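Local coordinates for protein inositol polyphosphate multikinase alpha (Arabidopsis thaliana, PDB 4FRF) that phosphorylates inositol phosphates of several kinds with ATP, converting inositol 1,4,5-trisphosphate into the 1,3,4,5,6-pentakisphosphate, at residues 86-91 / 119-124; 193-198 / 254-259; 208-213 / 234-239. One frame throughout, in Å; residues are numbered along the deposited sequence.

Overall arrangement
Contacts 1 and 3 belong to one five-stranded antiparallel sheet. In contact 1 strand 83-90 meets strand 121-130, and in contact 3 strand 209-216 meets strand 231-235, an edge strand within this chain. Strands 83-90 and 209-216 are neighbours, so backbone hydrogen bonds link the two contacts. Contact 2 pairs two helices that cover one face of this sheet. Contacts 1 and 2 are buried and both touch the second subunit, contact 2 through Lys195. Contact 3 is partly buried, with Asp236 exposed. The sheet contacts combine backbone bonds with apolar packing, whereas contact 2 rests on aliphatic and sulfur packing. Phe258 and Leu255 join helix 249-265 to the sheet, and Leu194 joins helix 187-200 to it.

Contact 1 (86-91 / 119-124); sequences MDVKMG and SGFRIS
Residues 86-91 carry most of the PxxxDxKxG signature of the inositol phosphate kinase family, a motif linked in relatives to inositol phosphate binding. Here the motif forms an inner strand of the antiparallel sheet, running at 150° to strand 121-124. Ser124 N gives a hydrogen bond to Asp87 O at 2.8 Å, in the carbonyl plane. Lys89 N bonds to Arg122 O at 2.8 Å and is nearly straight (167° at the hydrogen), but it sits above the carbonyl plane. Just beyond the strand pairing, Gly91 N gives a hydrogen bond of 3.0 Å to Gly120 O. With phi at 145°, Gly91 has no room for a side chain beside the carbonyl oxygen of Met90.

One face carries Met86, Val88, Phe121 and Ile123. Met86 CG is anti to its backbone N. The chain then bends at the sulfur and crosses Ile123 obliquely, its CE 3.7 Å from Ile123 CG2. An alanine at Met86 would remove this thioether and would probably loosen the packing of Ile123 near helix 149-158. Val88 CG1 meets Phe121 CD2 at 3.8 Å. The Phe121 ring goes on to meet Phe258 and Phe261 edge-to-face.

Lys89 and Arg122 project from the other face. The guanidinium of Arg122 forms a salt bridge with Asp111, which would probably offset part of the positive charge of Arg122 beside Lys89. Asp87 OD2 forms a salt bridge with Arg141. Lys89 NZ stays 5.4 Å from Arg122 NH2, while Lys89 CD lies 4.2 Å above the guanidinium plane, toward its rim.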
# COMPACT_ATOMS: atom_id res chain seq x y z
N MET A 86 -16.07 1.69 -16.11
CA MET A 86 -15.21 0.56 -15.69
C MET A 86 -15.13 0.38 -14.18
O MET A 86 -14.96 1.35 -13.44
CB MET A 86 -13.78 0.69 -16.24
CG MET A 86 -12.86 -0.44 -15.76
SD MET A 86 -11.10 -0.10 -15.99
CE MET A 86 -10.84 -0.84 -17.60
N ASP A 87 -15.21 -0.86 -13.72
CA ASP A 87 -15.17 -1.12 -12.30
C ASP A 87 -14.02 -2.03 -11.87
O ASP A 87 -13.94 -3.20 -12.27
CB ASP A 87 -16.51 -1.64 -11.80
CG ASP A 87 -16.71 -3.12 -12.08
OD1 ASP A 87 -16.86 -3.48 -13.27
OD2 ASP A 87 -16.76 -3.91 -11.11
N VAL A 88 -13.13 -1.46 -11.03
CA VAL A 88 -11.92 -2.12 -10.59
C VAL A 88 -11.97 -2.50 -9.12
O VAL A 88 -12.31 -1.67 -8.27
CB VAL A 88 -10.75 -1.22 -10.80
CG1 VAL A 88 -9.46 -2.00 -10.71
CG2 VAL A 88 -10.89 -0.54 -12.14
N LYS A 89 -11.62 -3.75 -8.83
CA LYS A 89 -11.56 -4.25 -7.46
C LYS A 89 -10.24 -3.85 -6.83
O LYS A 89 -9.18 -4.37 -7.19
CB LYS A 89 -11.67 -5.77 -7.48
CG LYS A 89 -12.53 -6.33 -6.39
CD LYS A 89 -13.55 -7.31 -6.97
CE LYS A 89 -14.60 -7.69 -5.94
NZ LYS A 89 -15.68 -8.52 -6.53
N MET A 90 -10.30 -2.91 -5.90
CA MET A 90 -9.12 -2.42 -5.22
C MET A 90 -8.72 -3.32 -4.09
O MET A 90 -9.55 -3.69 -3.25
CB MET A 90 -9.36 -1.02 -4.70
CG MET A 90 -9.26 0.01 -5.77
SD MET A 90 -7.56 0.16 -6.29
CE MET A 90 -7.77 0.86 -7.91
N GLY A 91 -7.45 -3.70 -4.06
CA GLY A 91 -6.91 -4.44 -2.93
C GLY A 91 -5.87 -5.47 -3.29
O GLY A 91 -6.13 -6.37 -4.10
N SER A 119 -0.52 -7.07 -9.04
CA SER A 119 -0.62 -5.62 -8.91
C SER A 119 -1.57 -5.25 -7.79
O SER A 119 -2.10 -6.14 -7.09
CB SER A 119 -1.07 -5.01 -10.21
OG SER A 119 -0.45 -5.70 -11.29
N GLY A 120 -1.79 -3.97 -7.59
CA GLY A 120 -2.69 -3.56 -6.50
C GLY A 120 -4.18 -4.01 -6.58
O GLY A 120 -4.91 -3.89 -5.59
N PHE A 121 -4.61 -4.55 -7.72
CA PHE A 121 -6.00 -4.40 -8.13
C PHE A 121 -6.45 -5.39 -9.21
O PHE A 121 -5.70 -6.28 -9.59
CB PHE A 121 -6.19 -3.00 -8.65
CG PHE A 121 -5.33 -2.68 -9.82
CD1 PHE A 121 -4.04 -2.18 -9.64
CD2 PHE A 121 -5.81 -2.85 -11.11
CE1 PHE A 121 -3.24 -1.85 -10.73
CE2 PHE A 121 -5.03 -2.51 -12.21
CZ PHE A 121 -3.74 -2.02 -12.01
N ARG A 122 -7.67 -5.18 -9.73
CA ARG A 122 -8.30 -6.15 -10.64
C ARG A 122 -9.47 -5.55 -11.44
O ARG A 122 -10.57 -5.35 -10.90
CB ARG A 122 -8.82 -7.34 -9.83
CG ARG A 122 -8.93 -8.63 -10.62
CD ARG A 122 -9.95 -9.60 -10.00
NE ARG A 122 -9.96 -9.59 -8.53
CZ ARG A 122 -10.60 -10.49 -7.78
NH1 ARG A 122 -11.26 -11.50 -8.34
NH2 ARG A 122 -10.57 -10.39 -6.46
N ILE A 123 -9.27 -5.31 -12.73
CA ILE A 123 -10.35 -4.86 -13.60
C ILE A 123 -11.46 -5.93 -13.66
O ILE A 123 -11.21 -7.07 -14.06
CB ILE A 123 -9.85 -4.57 -14.99
CG1 ILE A 123 -8.82 -3.46 -14.94
CG2 ILE A 123 -10.98 -4.16 -15.87
CD1 ILE A 123 -8.06 -3.30 -16.21
N SER A 124 -12.65 -5.56 -13.19
CA SER A 124 -13.74 -6.53 -12.96
C SER A 124 -14.70 -6.50 -14.12
O SER A 124 -15.50 -7.43 -14.32
CB SER A 124 -14.50 -6.19 -11.68
OG SER A 124 -13.80 -6.63 -10.53

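Contact 2 (193-198 / 254-259); sequences ELKTWF and GLCSFI
Helix segments 193-198 and 254-259 run nearly antiparallel, at 153°, with their axes 10.2 Å apart at closest approach. Leu255 bridges most of that gap. Its CG is anti to the backbone N (chi1 -178°), which sends the side chain straight out toward the other helix. The branch CD2 does the touching. It comes tip first onto the backbone of the facing helix, 3.4 Å from Lys195 CA, and lies 4.1 Å from Leu194 CB.

The two helices lie side by side over one face of the central antiparallel sheet. Ile211 of that sheet touches both of them, at Leu191 and at Leu255. Phe258 turns from this contact toward the sheet and packs on Val88 and Met90.

Lys195 covers the outer side of Leu255. Lys195 CB lies 3.8 Å from Leu255 CD2. The Ile259 methyl CD1 reaches the same carbon at 4.1 Å. Further along, Lys195 CD passes Cys256 SG at 3.9 Å. The chain then bends at its last two torsions and its end leads away from helix segment 254-259. There Lys195 NZ makes a salt bridge with Glu199 of the second subunit, while Cys256 packs on Leu252 of that subunit.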
# COMPACT_ATOMS: atom_id res chain seq x y z
N GLU A 193 -6.08 12.69 -5.07
CA GLU A 193 -6.79 13.19 -3.89
C GLU A 193 -7.17 12.07 -2.93
O GLU A 193 -7.00 12.20 -1.71
CB GLU A 193 -8.02 13.96 -4.29
CG GLU A 193 -7.75 15.40 -4.63
CD GLU A 193 -9.00 16.18 -4.80
OE1 GLU A 193 -10.09 15.57 -4.90
OE2 GLU A 193 -8.91 17.42 -4.84
N LEU A 194 -7.70 10.98 -3.47
CA LEU A 194 -8.06 9.82 -2.67
C LEU A 194 -6.83 9.20 -2.01
O LEU A 194 -6.90 8.72 -0.86
CB LEU A 194 -8.74 8.77 -3.54
CG LEU A 194 -10.23 8.87 -3.78
CD1 LEU A 194 -10.56 8.26 -5.11
CD2 LEU A 194 -10.98 8.17 -2.68
N LYS A 195 -5.72 9.15 -2.74
CA LYS A 195 -4.50 8.58 -2.19
C LYS A 195 -4.09 9.35 -0.95
O LYS A 195 -3.97 8.77 0.14
CB LYS A 195 -3.37 8.60 -3.20
CG LYS A 195 -2.02 8.21 -2.61
CD LYS A 195 -0.91 8.43 -3.60
CE LYS A 195 0.37 8.79 -2.90
NZ LYS A 195 1.15 9.81 -3.70
N THR A 196 -3.89 10.66 -1.10
CA THR A 196 -3.59 11.50 0.04
C THR A 196 -4.47 11.07 1.18
O THR A 196 -3.99 10.64 2.20
CB THR A 196 -3.87 12.95 -0.23
OG1 THR A 196 -2.94 13.45 -1.19
CG2 THR A 196 -3.74 13.75 1.06
N TRP A 197 -5.78 11.14 0.98
CA TRP A 197 -6.70 10.82 2.05
C TRP A 197 -6.36 9.47 2.67
O TRP A 197 -6.28 9.35 3.89
CB TRP A 197 -8.15 10.87 1.58
CG TRP A 197 -9.16 10.67 2.69
CD1 TRP A 197 -9.30 11.44 3.81
CD2 TRP A 197 -10.17 9.65 2.78
NE1 TRP A 197 -10.31 10.95 4.60
CE2 TRP A 197 -10.87 9.86 3.98
CE3 TRP A 197 -10.56 8.59 1.95
CZ2 TRP A 197 -11.92 9.03 4.39
CZ3 TRP A 197 -11.60 7.75 2.37
CH2 TRP A 197 -12.27 7.99 3.58
N PHE A 198 -6.13 8.46 1.84
CA PHE A 198 -5.93 7.11 2.34
C PHE A 198 -4.62 6.94 3.10
O PHE A 198 -4.44 5.98 3.85
CB PHE A 198 -6.02 6.10 1.21
CG PHE A 198 -7.38 5.56 1.00
CD1 PHE A 198 -7.76 4.37 1.59
CD2 PHE A 198 -8.28 6.23 0.20
CE1 PHE A 198 -9.04 3.86 1.39
CE2 PHE A 198 -9.55 5.73 -0.01
CZ PHE A 198 -9.94 4.55 0.60
N GLY A 254 -3.03 -0.99 -3.32
CA GLY A 254 -3.76 -1.11 -4.59
C GLY A 254 -3.87 0.21 -5.33
O GLY A 254 -3.47 0.32 -6.48
N LEU A 255 -4.36 1.23 -4.64
CA LEU A 255 -4.61 2.51 -5.26
C LEU A 255 -3.31 3.04 -5.85
O LEU A 255 -3.30 3.62 -6.93
CB LEU A 255 -5.17 3.49 -4.24
CG LEU A 255 -5.53 4.87 -4.78
CD1 LEU A 255 -6.66 4.76 -5.79
CD2 LEU A 255 -5.90 5.85 -3.65
N CYS A 256 -2.21 2.77 -5.17
CA CYS A 256 -0.93 3.34 -5.60
C CYS A 256 -0.42 2.66 -6.88
O CYS A 256 0.01 3.33 -7.81
CB CYS A 256 0.10 3.30 -4.47
SG CYS A 256 -0.13 4.62 -3.24
N SER A 257 -0.52 1.33 -6.92
CA SER A 257 -0.25 0.60 -8.14
C SER A 257 -1.18 1.12 -9.26
O SER A 257 -0.73 1.60 -10.32
CB SER A 257 -0.50 -0.89 -7.90
OG SER A 257 -0.07 -1.67 -8.99
N PHE A 258 -2.48 1.11 -9.00
CA PHE A 258 -3.38 1.64 -9.97
C PHE A 258 -2.92 3.01 -10.44
O PHE A 258 -2.82 3.24 -11.64
CB PHE A 258 -4.81 1.68 -9.44
CG PHE A 258 -5.85 1.77 -10.53
CD1 PHE A 258 -6.34 0.62 -11.13
CD2 PHE A 258 -6.34 3.01 -10.95
CE1 PHE A 258 -7.31 0.70 -12.13
CE2 PHE A 258 -7.29 3.09 -11.94
CZ PHE A 258 -7.77 1.94 -12.55
N ILE A 259 -2.59 3.91 -9.52
CA ILE A 259 -2.23 5.28 -9.94
C ILE A 259 -1.04 5.25 -10.89
O ILE A 259 -0.94 6.09 -11.80
CB ILE A 259 -1.93 6.22 -8.75
CG1 ILE A 259 -3.23 6.57 -8.02
CG2 ILE A 259 -1.27 7.52 -9.22
CD1 ILE A 259 -3.12 7.84 -7.19

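Contact 3 (208-213 / 234-239); sequences SCSILM and LVDFAH
Ser210 O is held by two groups of the facing strand. Val235 N gives it a hydrogen bond of 3.0 Å, fairly straight at 162° and in the carbonyl plane. Leu234 CA adds a CA-H...O contact to Ser210 O at 3.4 Å. The return bond, Ser210 N to Val235 O, is weak at 3.4 Å. Ser210 and Val235 are thus an antiparallel hydrogen-bonded pair, and Ile211 and Leu234 are the non-hydrogen-bonded pair beside it.

On the inner face Ile211 and Leu234 cross obliquely, with Ile211 CG1 4.0 Å from Leu234 CD1. On the other face Val235 CG2 lies 3.9 Å from Ser210 CB, and Val235 CG1 lies 4.3 Å from Leu212 CB. Pairing stops where Asp236 takes a positive phi (56°) and the chain leaves the strand. The sequence Asp-Phe-Ala-His that starts here probably corresponds to the family segment that supplies a metal-binding aspartate in related kinases. Cys209 SG is anti to its backbone N and stands 5.3 Å from the centroid of the Phe237 ring, an oblique sulfur-aromatic contact. That ring also stacks on Phe35.

Strand 83-90 flanks 209-216 on the side away from 231-235. Helices 187-200 and 249-265 cover the face with Ile211 and Leu234, where Leu234 meets Leu194 of the first helix and Phe251 of the second.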
# COMPACT_ATOMS: atom_id res chain seq x y z
N SER A 208 -12.80 -5.30 0.43
CA SER A 208 -13.45 -6.01 -0.69
C SER A 208 -14.38 -5.09 -1.47
O SER A 208 -15.58 -5.32 -1.54
CB SER A 208 -14.20 -7.23 -0.16
OG SER A 208 -14.49 -8.11 -1.23
N CYS A 209 -13.80 -4.13 -2.17
CA CYS A 209 -14.48 -2.89 -2.48
C CYS A 209 -13.87 -2.29 -3.78
O CYS A 209 -12.69 -2.46 -4.04
CB CYS A 209 -14.32 -1.97 -1.27
SG CYS A 209 -14.77 -0.25 -1.44
N SER A 210 -14.71 -1.72 -4.65
CA SER A 210 -14.27 -1.39 -6.02
C SER A 210 -14.20 0.10 -6.28
O SER A 210 -14.96 0.88 -5.71
CB SER A 210 -15.21 -2.04 -7.06
OG SER A 210 -15.31 -3.45 -6.88
N ILE A 211 -13.32 0.50 -7.19
CA ILE A 211 -13.36 1.83 -7.73
C ILE A 211 -14.13 1.83 -9.04
O ILE A 211 -13.98 0.92 -9.85
CB ILE A 211 -11.99 2.37 -8.01
CG1 ILE A 211 -11.39 2.94 -6.73
CG2 ILE A 211 -12.06 3.45 -9.05
CD1 ILE A 211 -10.04 3.58 -6.94
N LEU A 212 -14.90 2.89 -9.28
CA LEU A 212 -15.64 3.05 -10.50
C LEU A 212 -15.21 4.29 -11.25
O LEU A 212 -15.29 5.39 -10.73
CB LEU A 212 -17.12 3.14 -10.21
CG LEU A 212 -18.03 3.08 -11.43
CD1 LEU A 212 -19.39 2.55 -11.05
CD2 LEU A 212 -18.15 4.45 -12.08
N MET A 213 -14.78 4.10 -12.50
CA MET A 213 -14.52 5.22 -13.41
C MET A 213 -15.64 5.35 -14.43
O MET A 213 -16.26 4.35 -14.81
CB MET A 213 -13.18 5.04 -14.13
CG MET A 213 -12.00 4.73 -13.19
SD MET A 213 -10.37 4.67 -14.01
CE MET A 213 -10.49 3.10 -14.88
N LEU A 234 -16.22 5.24 -5.29
CA LEU A 234 -16.05 3.96 -4.66
C LEU A 234 -17.41 3.35 -4.49
O LEU A 234 -18.35 4.04 -4.14
CB LEU A 234 -15.42 4.14 -3.29
CG LEU A 234 -13.91 4.14 -3.17
CD1 LEU A 234 -13.31 5.22 -4.06
CD2 LEU A 234 -13.53 4.35 -1.72
N VAL A 235 -17.49 2.04 -4.64
CA VAL A 235 -18.76 1.34 -4.50
C VAL A 235 -18.62 0.06 -3.69
O VAL A 235 -17.53 -0.32 -3.32
CB VAL A 235 -19.38 1.03 -5.89
CG1 VAL A 235 -19.55 2.30 -6.71
CG2 VAL A 235 -18.54 0.02 -6.64
N ASP A 236 -19.74 -0.63 -3.49
CA ASP A 236 -19.77 -1.85 -2.67
C ASP A 236 -19.24 -1.64 -1.28
O ASP A 236 -18.05 -1.72 -1.06
CB ASP A 236 -19.01 -2.99 -3.34
CG ASP A 236 -19.63 -3.41 -4.65
OD1 ASP A 236 -20.88 -3.46 -4.73
OD2 ASP A 236 -18.88 -3.65 -5.62
N PHE A 237 -20.14 -1.39 -0.34
CA PHE A 237 -19.73 -1.19 1.04
C PHE A 237 -20.29 -2.26 1.97
O PHE A 237 -20.51 -2.00 3.15
CB PHE A 237 -20.14 0.19 1.51
CG PHE A 237 -19.64 1.30 0.64
CD1 PHE A 237 -18.32 1.70 0.69
CD2 PHE A 237 -20.51 1.97 -0.20
CE1 PHE A 237 -17.86 2.76 -0.09
CE2 PHE A 237 -20.05 3.02 -1.00
CZ PHE A 237 -18.72 3.42 -0.93
N ALA A 238 -20.51 -3.46 1.44
CA ALA A 238 -21.04 -4.56 2.25
C ALA A 238 -20.11 -4.94 3.40
O ALA A 238 -20.56 -5.35 4.46
CB ALA A 238 -21.33 -5.77 1.38
N HIS A 239 -18.80 -4.78 3.19
CA HIS A 239 -17.81 -5.32 4.12
C HIS A 239 -16.97 -4.26 4.79
O HIS A 239 -15.98 -4.59 5.44
CB HIS A 239 -16.89 -6.30 3.40
CG HIS A 239 -17.60 -7.46 2.80
ND1 HIS A 239 -17.65 -8.70 3.40
CD2 HIS A 239 -18.32 -7.57 1.65
CE1 HIS A 239 -18.36 -9.52 2.65
NE2 HIS A 239 -18.78 -8.86 1.58